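Local coordinates for protein fructose-bisphosphate aldolase (Thermus caldophilus, PDB 2FJK) that is a class II fructose-bisphosphate aldolase, an enzyme of the TIM-barrel clan, with 1,3-dihydroxyacetonephosphate bound in this model, at residues Ala32-Ala37 with Ser42-Ala47; Thr97-Asp102 with Lys116-Ala121; Glu106-Asn111 with Ala158-Glu163. One frame throughout, in Å; residues are numbered along the deposited sequence.

Contact 1: residues Ala32-Ala37 with Ser42-Ala47; sequences AILEAA and SPVILA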
ATOM      1  N   ALA A  32      -7.361 -14.744 -11.939  1.00 19.00           N
ATOM      2  CA  ALA A  32      -8.306 -15.821 -12.238  1.00 18.73           C
ATOM      3  C   ALA A  32      -8.958 -16.344 -10.962  1.00 18.64           C
ATOM      4  O   ALA A  32     -10.184 -16.485 -10.885  1.00 17.55           O
ATOM      5  CB  ALA A  32      -7.597 -16.960 -12.968  1.00 18.66           C
ATOM      6  N   ILE A  33      -8.134 -16.626  -9.961  1.00 14.57           N
ATOM      7  CA  ILE A  33      -8.643 -17.131  -8.706  1.00 15.74           C
ATOM      8  C   ILE A  33      -9.609 -16.162  -8.034  1.00 17.12           C
ATOM      9  O   ILE A  33     -10.715 -16.556  -7.663  1.00 14.95           O
ATOM     10  CB  ILE A  33      -7.515 -17.436  -7.717  1.00 15.15           C
ATOM     11  CG1 ILE A  33      -6.558 -18.484  -8.302  1.00 15.35           C
ATOM     12  CG2 ILE A  33      -8.108 -17.939  -6.418  1.00 17.99           C
ATOM     13  CD1 ILE A  33      -5.312 -18.687  -7.452  1.00 11.11           C
ATOM     14  N   LEU A  34      -9.180 -14.910  -7.865  1.00 18.42           N
ATOM     15  CA  LEU A  34      -9.999 -13.886  -7.220  1.00 20.38           C
ATOM     16  C   LEU A  34     -11.262 -13.508  -7.989  1.00 21.67           C
ATOM     17  O   LEU A  34     -12.296 -13.210  -7.386  1.00 24.01           O
ATOM     18  CB  LEU A  34      -9.176 -12.620  -6.958  1.00 18.11           C
ATOM     19  CG  LEU A  34      -8.121 -12.708  -5.849  1.00 17.78           C
ATOM     20  CD1 LEU A  34      -7.478 -11.351  -5.644  1.00 18.26           C
ATOM     21  CD2 LEU A  34      -8.767 -13.189  -4.563  1.00 13.00           C
ATOM     22  N   GLU A  35     -11.184 -13.502  -9.314  1.00 21.72           N
ATOM     23  CA  GLU A  35     -12.352 -13.164 -10.117  1.00 22.37           C
ATOM     24  C   GLU A  35     -13.362 -14.292  -9.964  1.00 23.07           C
ATOM     25  O   GLU A  35     -14.567 -14.046  -9.804  1.00 21.66           O
ATOM     26  CB  GLU A  35     -11.972 -12.998 -11.581  1.00 22.81           C
ATOM     27  CG  GLU A  35     -11.225 -11.721 -11.872  1.00 26.81           C
ATOM     28  CD  GLU A  35     -10.776 -11.646 -13.311  1.00 27.08           C
ATOM     29  OE1 GLU A  35     -11.565 -12.051 -14.185  1.00 28.57           O
ATOM     30  OE2 GLU A  35      -9.648 -11.171 -13.567  1.00 28.50           O
ATOM     31  N   ALA A  36     -12.864 -15.526 -10.014  1.00 20.62           N
ATOM     32  CA  ALA A  36     -13.720 -16.692  -9.848  1.00 21.12           C
ATOM     33  C   ALA A  36     -14.399 -16.549  -8.484  1.00 21.26           C
ATOM     34  O   ALA A  36     -15.573 -16.871  -8.327  1.00 20.94           O
ATOM     35  CB  ALA A  36     -12.884 -17.972  -9.898  1.00 20.87           C
ATOM     36  N   ALA A  37     -13.661 -16.040  -7.506  1.00 19.60           N
ATOM     37  CA  ALA A  37     -14.214 -15.840  -6.167  1.00 22.20           C
ATOM     38  C   ALA A  37     -15.297 -14.744  -6.148  1.00 22.45           C
ATOM     39  O   ALA A  37     -16.329 -14.910  -5.495  1.00 19.42           O
ATOM     40  CB  ALA A  37     -13.103 -15.489  -5.189  1.00 21.52           C
ATOM     41  N   SER A  42     -17.915 -16.417  -3.481  1.00 29.42           N
ATOM     42  CA  SER A  42     -17.362 -17.416  -2.579  1.00 27.45           C
ATOM     43  C   SER A  42     -16.130 -16.976  -1.804  1.00 26.50           C
ATOM     44  O   SER A  42     -15.337 -16.166  -2.283  1.00 28.41           O
ATOM     45  CB  SER A  42     -17.013 -18.681  -3.371  1.00 28.84           C
ATOM     46  OG  SER A  42     -16.316 -19.618  -2.566  1.00 25.19           O
ATOM     47  N   PRO A  43     -15.968 -17.486  -0.574  1.00 25.77           N
ATOM     48  CA  PRO A  43     -14.786 -17.110   0.203  1.00 22.33           C
ATOM     49  C   PRO A  43     -13.664 -17.850  -0.515  1.00 21.00           C
ATOM     50  O   PRO A  43     -13.945 -18.793  -1.243  1.00 21.05           O
ATOM     51  CB  PRO A  43     -15.090 -17.683   1.586  1.00 24.82           C
ATOM     52  CG  PRO A  43     -15.963 -18.888   1.271  1.00 24.30           C
ATOM     53  CD  PRO A  43     -16.872 -18.355   0.207  1.00 24.03           C
ATOM     54  N   VAL A  44     -12.413 -17.433  -0.348  1.00 19.00           N
ATOM     55  CA  VAL A  44     -11.318 -18.110  -1.034  1.00 17.42           C
ATOM     56  C   VAL A  44      -9.993 -17.920  -0.307  1.00 17.50           C
ATOM     57  O   VAL A  44      -9.817 -16.968   0.452  1.00 16.41           O
ATOM     58  CB  VAL A  44     -11.164 -17.592  -2.494  1.00 18.64           C
ATOM     59  CG1 VAL A  44     -10.642 -16.165  -2.495  1.00 14.69           C
ATOM     60  CG2 VAL A  44     -10.228 -18.508  -3.291  1.00 18.00           C
ATOM     61  N   ILE A  45      -9.071 -18.846  -0.543  1.00 17.38           N
ATOM     62  CA  ILE A  45      -7.749 -18.803   0.058  1.00 18.36           C
ATOM     63  C   ILE A  45      -6.689 -18.761  -1.033  1.00 18.56           C
ATOM     64  O   ILE A  45      -6.687 -19.595  -1.939  1.00 21.53           O
ATOM     65  CB  ILE A  45      -7.485 -20.050   0.935  1.00 19.06           C
ATOM     66  CG1 ILE A  45      -8.394 -20.023   2.167  1.00 19.45           C
ATOM     67  CG2 ILE A  45      -6.028 -20.086   1.379  1.00 16.97           C
ATOM     68  CD1 ILE A  45      -8.268 -21.253   3.047  1.00 18.59           C
ATOM     69  N   LEU A  46      -5.803 -17.775  -0.961  1.00 18.31           N
ATOM     70  CA  LEU A  46      -4.712 -17.675  -1.923  1.00 18.13           C
ATOM     71  C   LEU A  46      -3.516 -18.392  -1.285  1.00 19.02           C
ATOM     72  O   LEU A  46      -3.003 -17.976  -0.243  1.00 19.55           O
ATOM     73  CB  LEU A  46      -4.390 -16.206  -2.217  1.00 17.86           C
ATOM     74  CG  LEU A  46      -5.506 -15.463  -2.957  1.00 15.24           C
ATOM     75  CD1 LEU A  46      -5.063 -14.062  -3.327  1.00 17.88           C
ATOM     76  CD2 LEU A  46      -5.845 -16.225  -4.211  1.00 18.65           C
ATOM     77  N   ALA A  47      -3.096 -19.492  -1.900  1.00 18.91           N
ATOM     78  CA  ALA A  47      -1.984 -20.280  -1.381  1.00 18.13           C
ATOM     79  C   ALA A  47      -0.691 -20.027  -2.133  1.00 17.80           C
ATOM     80  O   ALA A  47      -0.660 -20.013  -3.364  1.00 18.36           O
ATOM     81  CB  ALA A  47      -2.332 -21.780  -1.430  1.00 17.03           C
TER
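Ile33, Leu34 and Ala37 line the face of helix 27-38 that meets Val44 and Leu46, and so join the last two elements of a beta-alpha-beta crossover made by strand 19-23, this helix and strand 44-47. The unit is a worked example of how, in a TIM barrel, the strand after a helix returns antiparallel along that helix. The axes of the short helix and strand segments are 9.3 Å apart at closest approach, and every touching residue is buried.

Ile33 comes first, its CB directed at the strand. Its CG2 lies anti to the backbone N, which drives this branch between two strand methyl groups: it is 3.6 Å from Leu46 CD2 and 3.8 Å from Val44 CG2. Ile33 and Leu46 pass alongside in opposite senses, whereas Val44 crosses Ile33 nearly perpendicularly. At Leu34 the bond to CB is less well aimed, but the CD2 branch turns to the strand, 4.0 Å from Leu46 CD1. Each branched strand residue thus divides its methyls: Leu46 gives CD2 to Ile33 and CD1 to Leu34, while Val44 gives CG2 to Ile33 and CG1 to Ala37 and, less closely, Leu34. Phe22 and Val75, on the neighbouring strands, extend this apolar layer. Ala36 turns instead to helix 277-299.

At Ala37 the backbones draw together: its CA is 5.0 Å from Ser42 CA, against 7.9 Å between the CA atoms of Ile33 and Leu46. Its CB lies 3.7 Å from Val44 CG1. Beyond this point the chain turns toward the strand, and Ser42, whose hydroxyl is hydrogen-bonded to Ser301, follows the turn. The return is clasped by a nearly straight hydrogen bond (162° at the hydrogen), in which Ser42 N donates to Ala37 O over 3.0 Å.

Contact 2: residues Thr97-Asp102 with Lys116-Ala121; sequences TSVMID and KRVVEA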
ATOM      1  N   THR A  97      -1.884 -14.110   6.237  1.00 20.85           N
ATOM      2  CA  THR A  97      -2.837 -14.173   7.338  1.00 21.46           C
ATOM      3  C   THR A  97      -2.942 -15.560   7.964  1.00 23.41           C
ATOM      4  O   THR A  97      -3.676 -15.764   8.935  1.00 20.72           O
ATOM      5  CB  THR A  97      -4.214 -13.717   6.856  1.00 19.74           C
ATOM      6  OG1 THR A  97      -4.663 -14.585   5.812  1.00 17.88           O
ATOM      7  CG2 THR A  97      -4.124 -12.297   6.326  1.00 18.40           C
ATOM      8  N   SER A  98      -2.198 -16.504   7.397  1.00 26.01           N
ATOM      9  CA  SER A  98      -2.168 -17.871   7.894  1.00 28.61           C
ATOM     10  C   SER A  98      -0.912 -18.562   7.372  1.00 28.56           C
ATOM     11  O   SER A  98      -0.595 -18.495   6.178  1.00 26.38           O
ATOM     12  CB  SER A  98      -3.397 -18.638   7.422  1.00 36.07           C
ATOM     13  OG  SER A  98      -4.461 -17.760   7.069  1.00 40.80           O
ATOM     14  N   VAL A  99      -0.190 -19.216   8.273  1.00 27.43           N
ATOM     15  CA  VAL A  99       1.022 -19.910   7.886  1.00 26.99           C
ATOM     16  C   VAL A  99       0.920 -21.384   8.194  1.00 28.69           C
ATOM     17  O   VAL A  99       0.054 -21.827   8.957  1.00 26.61           O
ATOM     18  CB  VAL A  99       2.252 -19.363   8.614  1.00 25.48           C
ATOM     19  CG1 VAL A  99       2.445 -17.900   8.271  1.00 24.74           C
ATOM     20  CG2 VAL A  99       2.097 -19.568  10.116  1.00 26.31           C
HETATM   21  N   MSE A 100       1.832 -22.139   7.603  1.00 29.39           N
HETATM   22  CA  MSE A 100       1.851 -23.570   7.784  1.00 30.39           C
HETATM   23  C   MSE A 100       3.269 -24.086   7.779  1.00 30.20           C
HETATM   24  O   MSE A 100       4.069 -23.749   6.900  1.00 29.27           O
HETATM   25  CB  MSE A 100       1.075 -24.233   6.657  1.00 32.84           C
HETATM   26  CG  MSE A 100       0.986 -25.719   6.783  1.00 36.90           C
HETATM   27 SE   MSE A 100       0.296 -26.427   5.166  1.00 42.40          SE
HETATM   28  CE  MSE A 100      -1.106 -25.138   4.817  1.00 44.08           C
ATOM     29  N   ILE A 101       3.577 -24.900   8.773  1.00 28.24           N
ATOM     30  CA  ILE A 101       4.887 -25.493   8.879  1.00 28.18           C
ATOM     31  C   ILE A 101       4.672 -26.981   8.638  1.00 27.95           C
ATOM     32  O   ILE A 101       3.756 -27.587   9.197  1.00 26.17           O
ATOM     33  CB  ILE A 101       5.486 -25.256  10.286  1.00 29.64           C
ATOM     34  CG1 ILE A 101       6.832 -25.961  10.410  1.00 29.68           C
ATOM     35  CG2 ILE A 101       4.510 -25.737  11.358  1.00 32.54           C
ATOM     36  CD1 ILE A 101       7.904 -25.398   9.508  1.00 26.85           C
ATOM     37  N   ASP A 102       5.493 -27.564   7.778  1.00 28.92           N
ATOM     38  CA  ASP A 102       5.368 -28.982   7.495  1.00 29.88           C
ATOM     39  C   ASP A 102       6.522 -29.780   8.094  1.00 28.61           C
ATOM     40  O   ASP A 102       7.639 -29.774   7.578  1.00 27.54           O
ATOM     41  CB  ASP A 102       5.284 -29.224   5.986  1.00 30.92           C
ATOM     42  CG  ASP A 102       5.231 -30.704   5.635  1.00 33.51           C
ATOM     43  OD1 ASP A 102       4.680 -31.497   6.432  1.00 33.47           O
ATOM     44  OD2 ASP A 102       5.730 -31.070   4.550  1.00 34.35           O
ATOM     45  N   LYS A 116       4.588 -25.936  17.392  1.00 29.13           N
ATOM     46  CA  LYS A 116       4.274 -25.095  18.539  1.00 29.62           C
ATOM     47  C   LYS A 116       5.033 -23.771  18.487  1.00 29.44           C
ATOM     48  O   LYS A 116       4.494 -22.720  18.826  1.00 28.24           O
ATOM     49  CB  LYS A 116       4.614 -25.827  19.833  1.00 30.96           C
ATOM     50  CG  LYS A 116       4.074 -25.167  21.087  1.00 33.14           C
ATOM     51  CD  LYS A 116       4.622 -25.872  22.330  1.00 35.97           C
ATOM     52  CE  LYS A 116       4.199 -25.181  23.614  1.00 36.34           C
ATOM     53  NZ  LYS A 116       5.085 -25.591  24.744  1.00 38.94           N
ATOM     54  N   ARG A 117       6.291 -23.832  18.074  1.00 29.09           N
ATOM     55  CA  ARG A 117       7.114 -22.636  17.967  1.00 29.59           C
ATOM     56  C   ARG A 117       6.512 -21.686  16.927  1.00 28.81           C
ATOM     57  O   ARG A 117       6.595 -20.468  17.057  1.00 26.88           O
ATOM     58  CB  ARG A 117       8.529 -23.016  17.541  1.00 31.10           C
ATOM     59  CG  ARG A 117       9.499 -21.855  17.524  1.00 33.25           C
ATOM     60  CD  ARG A 117      10.818 -22.260  16.889  1.00 35.23           C
ATOM     61  NE  ARG A 117      11.861 -21.274  17.149  1.00 36.77           N
ATOM     62  CZ  ARG A 117      13.035 -21.256  16.529  1.00 37.53           C
ATOM     63  NH1 ARG A 117      13.311 -22.170  15.610  1.00 38.50           N
ATOM     64  NH2 ARG A 117      13.930 -20.325  16.829  1.00 37.20           N
ATOM     65  N   VAL A 118       5.914 -22.267  15.891  1.00 29.63           N
ATOM     66  CA  VAL A 118       5.299 -21.501  14.820  1.00 28.05           C
ATOM     67  C   VAL A 118       4.004 -20.866  15.286  1.00 26.61           C
ATOM     68  O   VAL A 118       3.692 -19.741  14.918  1.00 28.85           O
ATOM     69  CB  VAL A 118       5.015 -22.401  13.582  1.00 28.40           C
ATOM     70  CG1 VAL A 118       4.063 -21.689  12.617  1.00 26.68           C
ATOM     71  CG2 VAL A 118       6.327 -22.731  12.870  1.00 27.05           C
ATOM     72  N   VAL A 119       3.246 -21.590  16.094  1.00 26.96           N
ATOM     73  CA  VAL A 119       1.977 -21.079  16.602  1.00 26.43           C
ATOM     74  C   VAL A 119       2.206 -19.859  17.478  1.00 26.05           C
ATOM     75  O   VAL A 119       1.456 -18.887  17.420  1.00 26.54           O
ATOM     76  CB  VAL A 119       1.224 -22.158  17.434  1.00 25.83           C
ATOM     77  CG1 VAL A 119       0.029 -21.534  18.156  1.00 24.33           C
ATOM     78  CG2 VAL A 119       0.750 -23.270  16.525  1.00 23.71           C
ATOM     79  N   GLU A 120       3.249 -19.915  18.293  1.00 27.17           N
ATOM     80  CA  GLU A 120       3.563 -18.812  19.186  1.00 28.49           C
ATOM     81  C   GLU A 120       3.939 -17.573  18.382  1.00 28.58           C
ATOM     82  O   GLU A 120       3.495 -16.467  18.690  1.00 27.60           O
ATOM     83  CB  GLU A 120       4.698 -19.217  20.127  1.00 30.04           C
ATOM     84  CG  GLU A 120       4.407 -20.523  20.862  1.00 33.96           C
ATOM     85  CD  GLU A 120       5.527 -20.960  21.793  1.00 36.81           C
ATOM     86  OE1 GLU A 120       6.713 -20.894  21.398  1.00 37.90           O
ATOM     87  OE2 GLU A 120       5.215 -21.388  22.923  1.00 39.09           O
ATOM     88  N   ALA A 121       4.745 -17.765  17.339  1.00 28.41           N
ATOM     89  CA  ALA A 121       5.177 -16.660  16.484  1.00 27.48           C
ATOM     90  C   ALA A 121       3.985 -16.078  15.731  1.00 26.68           C
ATOM     91  O   ALA A 121       3.774 -14.867  15.716  1.00 27.38           O
ATOM     92  CB  ALA A 121       6.238 -17.148  15.494  1.00 27.37           C
TER
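No flat group lies between Val99 and Ile101 of the strand and Val118 of the helix, so there are no ring faces or edges to compare: the contact is made by branched aliphatic side chains alone. It shows how a single helix residue can span two strand residues. Val99 and Ile101 are two apart on strand 98-101, so both bring CB to the same side, toward Val118, whose CB points back at them. The two methyls of Val118 share the work. CG1, anti to the backbone N (chi1 166°), reaches Val99 CG2 at 3.8 Å; CG2 sits against the branch point of Ile101, 3.7 Å from its CB and 3.8 Å from its CG2. Both strand side chains meet the valine at a slant.

Met100, a selenomethionine between them, has its CB on the other side, and its side chain touches Asp80, His81 and His208, which belong to the ligand pocket. Val129 of the next strand touches both Val99 and Val118, and helix 85-93 closes on Val99 as well. The arrangement is that of a beta-alpha-beta unit, strand 98-101, helix 108-124 and strand 128-133, with its aliphatic layer between the strands and outer helix of a TIM barrel.

Contact 3: residues Glu106-Asn111 with Ala158-Glu163; sequences EDFETN and ARIFME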
ATOM      1  N   GLU A 106       8.971 -35.628  10.429  1.00 34.38           N
ATOM      2  CA  GLU A 106       9.721 -35.757  11.682  1.00 34.68           C
ATOM      3  C   GLU A 106       8.928 -36.546  12.717  1.00 36.20           C
ATOM      4  O   GLU A 106       7.706 -36.696  12.597  1.00 35.71           O
ATOM      5  CB  GLU A 106      10.041 -34.369  12.246  1.00 34.97           C
ATOM      6  CG  GLU A 106      10.914 -33.522  11.340  1.00 34.30           C
ATOM      7  CD  GLU A 106      12.369 -33.600  11.720  1.00 32.87           C
ATOM      8  OE1 GLU A 106      12.782 -34.633  12.278  1.00 35.11           O
ATOM      9  OE2 GLU A 106      13.103 -32.630  11.454  1.00 34.02           O
ATOM     10  N   ASP A 107       9.616 -37.049  13.738  1.00 36.58           N
ATOM     11  CA  ASP A 107       8.928 -37.800  14.781  1.00 36.83           C
ATOM     12  C   ASP A 107       7.932 -36.862  15.449  1.00 36.99           C
ATOM     13  O   ASP A 107       8.032 -35.636  15.316  1.00 36.95           O
ATOM     14  CB  ASP A 107       9.921 -38.360  15.809  1.00 37.18           C
ATOM     15  CG  ASP A 107      10.974 -37.354  16.212  1.00 38.40           C
ATOM     16  OD1 ASP A 107      10.604 -36.189  16.432  1.00 38.61           O
ATOM     17  OD2 ASP A 107      12.167 -37.728  16.317  1.00 39.80           O
ATOM     18  N   PHE A 108       6.972 -37.438  16.164  1.00 35.90           N
ATOM     19  CA  PHE A 108       5.934 -36.662  16.829  1.00 35.90           C
ATOM     20  C   PHE A 108       6.414 -35.500  17.699  1.00 34.48           C
ATOM     21  O   PHE A 108       5.904 -34.390  17.585  1.00 35.26           O
ATOM     22  CB  PHE A 108       5.056 -37.579  17.682  1.00 35.88           C
ATOM     23  CG  PHE A 108       3.747 -36.957  18.087  1.00 35.52           C
ATOM     24  CD1 PHE A 108       2.734 -36.775  17.151  1.00 33.76           C
ATOM     25  CD2 PHE A 108       3.527 -36.558  19.401  1.00 34.72           C
ATOM     26  CE1 PHE A 108       1.519 -36.211  17.516  1.00 34.85           C
ATOM     27  CE2 PHE A 108       2.313 -35.990  19.780  1.00 35.03           C
ATOM     28  CZ  PHE A 108       1.305 -35.817  18.836  1.00 35.22           C
ATOM     29  N   GLU A 109       7.378 -35.752  18.575  1.00 33.95           N
ATOM     30  CA  GLU A 109       7.871 -34.698  19.461  1.00 31.92           C
ATOM     31  C   GLU A 109       8.507 -33.532  18.719  1.00 29.72           C
ATOM     32  O   GLU A 109       8.316 -32.375  19.099  1.00 28.34           O
ATOM     33  CB  GLU A 109       8.871 -35.266  20.478  1.00 33.19           C
ATOM     34  CG  GLU A 109       8.250 -36.151  21.563  1.00 35.05           C
ATOM     35  CD  GLU A 109       7.176 -35.434  22.361  1.00 35.19           C
ATOM     36  OE1 GLU A 109       7.443 -34.313  22.845  1.00 36.50           O
ATOM     37  OE2 GLU A 109       6.069 -35.995  22.509  1.00 34.42           O
ATOM     38  N   THR A 110       9.269 -33.823  17.671  1.00 27.80           N
ATOM     39  CA  THR A 110       9.905 -32.760  16.898  1.00 27.44           C
ATOM     40  C   THR A 110       8.861 -31.973  16.104  1.00 27.11           C
ATOM     41  O   THR A 110       8.985 -30.764  15.938  1.00 28.83           O
ATOM     42  CB  THR A 110      10.962 -33.326  15.933  1.00 27.67           C
ATOM     43  OG1 THR A 110      11.938 -34.059  16.686  1.00 28.28           O
ATOM     44  CG2 THR A 110      11.672 -32.194  15.175  1.00 25.80           C
ATOM     45  N   ASN A 111       7.833 -32.668  15.623  1.00 26.58           N
ATOM     46  CA  ASN A 111       6.768 -32.036  14.853  1.00 27.68           C
ATOM     47  C   ASN A 111       6.082 -31.059  15.792  1.00 28.15           C
ATOM     48  O   ASN A 111       5.972 -29.868  15.494  1.00 27.27           O
ATOM     49  CB  ASN A 111       5.757 -33.083  14.376  1.00 26.37           C
ATOM     50  CG  ASN A 111       4.791 -32.538  13.337  1.00 25.47           C
ATOM     51  OD1 ASN A 111       4.597 -31.329  13.222  1.00 26.77           O
ATOM     52  ND2 ASN A 111       4.166 -33.439  12.581  1.00 25.19           N
ATOM     53  N   ALA A 158      -3.897 -37.138  16.435  1.00 40.82           N
ATOM     54  CA  ALA A 158      -4.382 -35.864  15.927  1.00 41.80           C
ATOM     55  C   ALA A 158      -4.836 -34.937  17.053  1.00 41.40           C
ATOM     56  O   ALA A 158      -4.386 -33.791  17.135  1.00 41.15           O
ATOM     57  CB  ALA A 158      -5.528 -36.099  14.941  1.00 40.69           C
ATOM     58  N   ARG A 159      -5.723 -35.425  17.915  1.00 41.19           N
ATOM     59  CA  ARG A 159      -6.217 -34.612  19.024  1.00 40.73           C
ATOM     60  C   ARG A 159      -5.063 -34.109  19.876  1.00 39.01           C
ATOM     61  O   ARG A 159      -4.989 -32.926  20.213  1.00 39.65           O
ATOM     62  CB  ARG A 159      -7.164 -35.420  19.911  1.00 43.90           C
ATOM     63  CG  ARG A 159      -7.656 -34.644  21.129  1.00 47.84           C
ATOM     64  CD  ARG A 159      -8.263 -35.562  22.173  1.00 52.13           C
ATOM     65  NE  ARG A 159      -9.384 -36.338  21.651  1.00 55.24           N
ATOM     66  CZ  ARG A 159     -10.146 -37.139  22.391  1.00 57.86           C
ATOM     67  NH1 ARG A 159      -9.910 -37.272  23.691  1.00 57.95           N
ATOM     68  NH2 ARG A 159     -11.146 -37.807  21.831  1.00 59.25           N
ATOM     69  N   ILE A 160      -4.169 -35.026  20.226  1.00 37.16           N
ATOM     70  CA  ILE A 160      -3.013 -34.702  21.052  1.00 35.50           C
ATOM     71  C   ILE A 160      -2.087 -33.695  20.379  1.00 34.89           C
ATOM     72  O   ILE A 160      -1.601 -32.767  21.022  1.00 32.57           O
ATOM     73  CB  ILE A 160      -2.209 -35.969  21.399  1.00 33.98           C
ATOM     74  CG1 ILE A 160      -3.094 -36.944  22.182  1.00 34.22           C
ATOM     75  CG2 ILE A 160      -0.992 -35.591  22.226  1.00 34.06           C
ATOM     76  CD1 ILE A 160      -2.451 -38.283  22.454  1.00 33.05           C
ATOM     77  N   PHE A 161      -1.837 -33.891  19.086  1.00 34.75           N
ATOM     78  CA  PHE A 161      -0.973 -32.989  18.331  1.00 34.49           C
ATOM     79  C   PHE A 161      -1.587 -31.593  18.376  1.00 34.18           C
ATOM     80  O   PHE A 161      -0.910 -30.619  18.689  1.00 33.34           O
ATOM     81  CB  PHE A 161      -0.862 -33.468  16.877  1.00 33.64           C
ATOM     82  CG  PHE A 161       0.031 -32.618  16.016  1.00 33.06           C
ATOM     83  CD1 PHE A 161       1.391 -32.521  16.283  1.00 32.82           C
ATOM     84  CD2 PHE A 161      -0.486 -31.936  14.918  1.00 34.15           C
ATOM     85  CE1 PHE A 161       2.226 -31.763  15.471  1.00 33.59           C
ATOM     86  CE2 PHE A 161       0.340 -31.170  14.092  1.00 34.94           C
ATOM     87  CZ  PHE A 161       1.699 -31.084  14.369  1.00 35.93           C
HETATM   88  N   MSE A 162      -2.877 -31.516  18.067  1.00 35.45           N
HETATM   89  CA  MSE A 162      -3.609 -30.255  18.065  1.00 37.08           C
HETATM   90  C   MSE A 162      -3.667 -29.576  19.437  1.00 39.30           C
HETATM   91  O   MSE A 162      -3.671 -28.351  19.525  1.00 39.08           O
HETATM   92  CB  MSE A 162      -5.026 -30.482  17.533  1.00 36.35           C
HETATM   93  CG  MSE A 162      -5.071 -30.718  16.032  1.00 36.60           C
HETATM   94 SE   MSE A 162      -4.316 -29.216  15.063  1.00 38.49          SE
HETATM   95  CE  MSE A 162      -5.957 -28.228  14.766  1.00 33.41           C
ATOM     96  N   GLU A 163      -3.715 -30.361  20.508  1.00 41.29           N
ATOM     97  CA  GLU A 163      -3.757 -29.776  21.840  1.00 42.56           C
ATOM     98  C   GLU A 163      -2.382 -29.280  22.302  1.00 42.34           C
ATOM     99  O   GLU A 163      -2.270 -28.184  22.851  1.00 41.92           O
ATOM    100  CB  GLU A 163      -4.338 -30.782  22.842  1.00 43.70           C
ATOM    101  CG  GLU A 163      -5.848 -30.964  22.701  1.00 47.08           C
ATOM    102  CD  GLU A 163      -6.414 -32.074  23.580  1.00 48.94           C
ATOM    103  OE1 GLU A 163      -7.657 -32.193  23.659  1.00 49.58           O
ATOM    104  OE2 GLU A 163      -5.622 -32.832  24.183  1.00 49.47           O
TER
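Phe161 and Phe108, with Asn111 beside them, carry a helix-to-helix contact on the outer layer of the TIM barrel, where the first turn of helix 108-124 packs against helix 155-164. It illustrates how an aromatic side chain can bridge two helices: the nearest CA atoms, those of Phe108 and Phe161, are 8.0 Å from each other, and the Phe108 ring spans this distance to land on the backbone of Phe161.

Phe161 gives the largest area. With CG anti to the backbone N (chi1 -179°), its ring extends toward helix 108-124 and settles among Val112 and Thr115 of that helix and Ala131 and Leu133 of strand 128-133. Phe108 reaches the other way, against the base of this side chain: its CE1 is 3.7 Å from Phe161 CB, and its CZ is 3.7 Å from Phe161 CA. The backbone N of Phe161 lies in the plane of the Phe108 ring, at its edge. The two rings are inclined by 57° with centroids 5.8 Å apart, an oblique pairing. On the more exposed flank, Ile160 CG2 meets the edge of the Phe108 ring, 4.1 Å from CZ.

Asn111 addresses the far end of the Phe161 ring. Its amide plane is turned 62° from that ring, and OD1 comes to the ring edge near its plane, an approach consistent with a weak electrostatic attraction to the ring hydrogens; OD1 also has a hydrogen-bond partner outside the two segments. The other end of the amide is tied to the barrel, since ND2 is hydrogen-bonded to Glu132 O.

One turn earlier, Asp107 is the N-cap of helix 108-124, its OD1 accepting from Thr110 N at 3.0 Å. The nearest approach between the two segments is that of Asn111 OD1 to Phe161 CZ, 3.1 Å.

Along the chain contact 1 comes first, followed by contacts 2 and 3, whose segments alternate. Contact 1 is complete before contact 2 begins, and their centres lie 23 Å apart; it belongs to the crossover ending at strand 44-47, whereas contact 2 belongs to the one that starts at strand 98-101. Contacts 2 and 3 share helix 108-124, with centres 14 Å apart. The same helix is therefore fixed inward to its preceding strand and, near its start, to its neighbour, helix 155-164. Contacts 1 and 3, with centres 31 Å apart, sit on opposite sides of the chain's centre. Together they show two strand-to-helix contacts and one helix-to-helix contact within one fold.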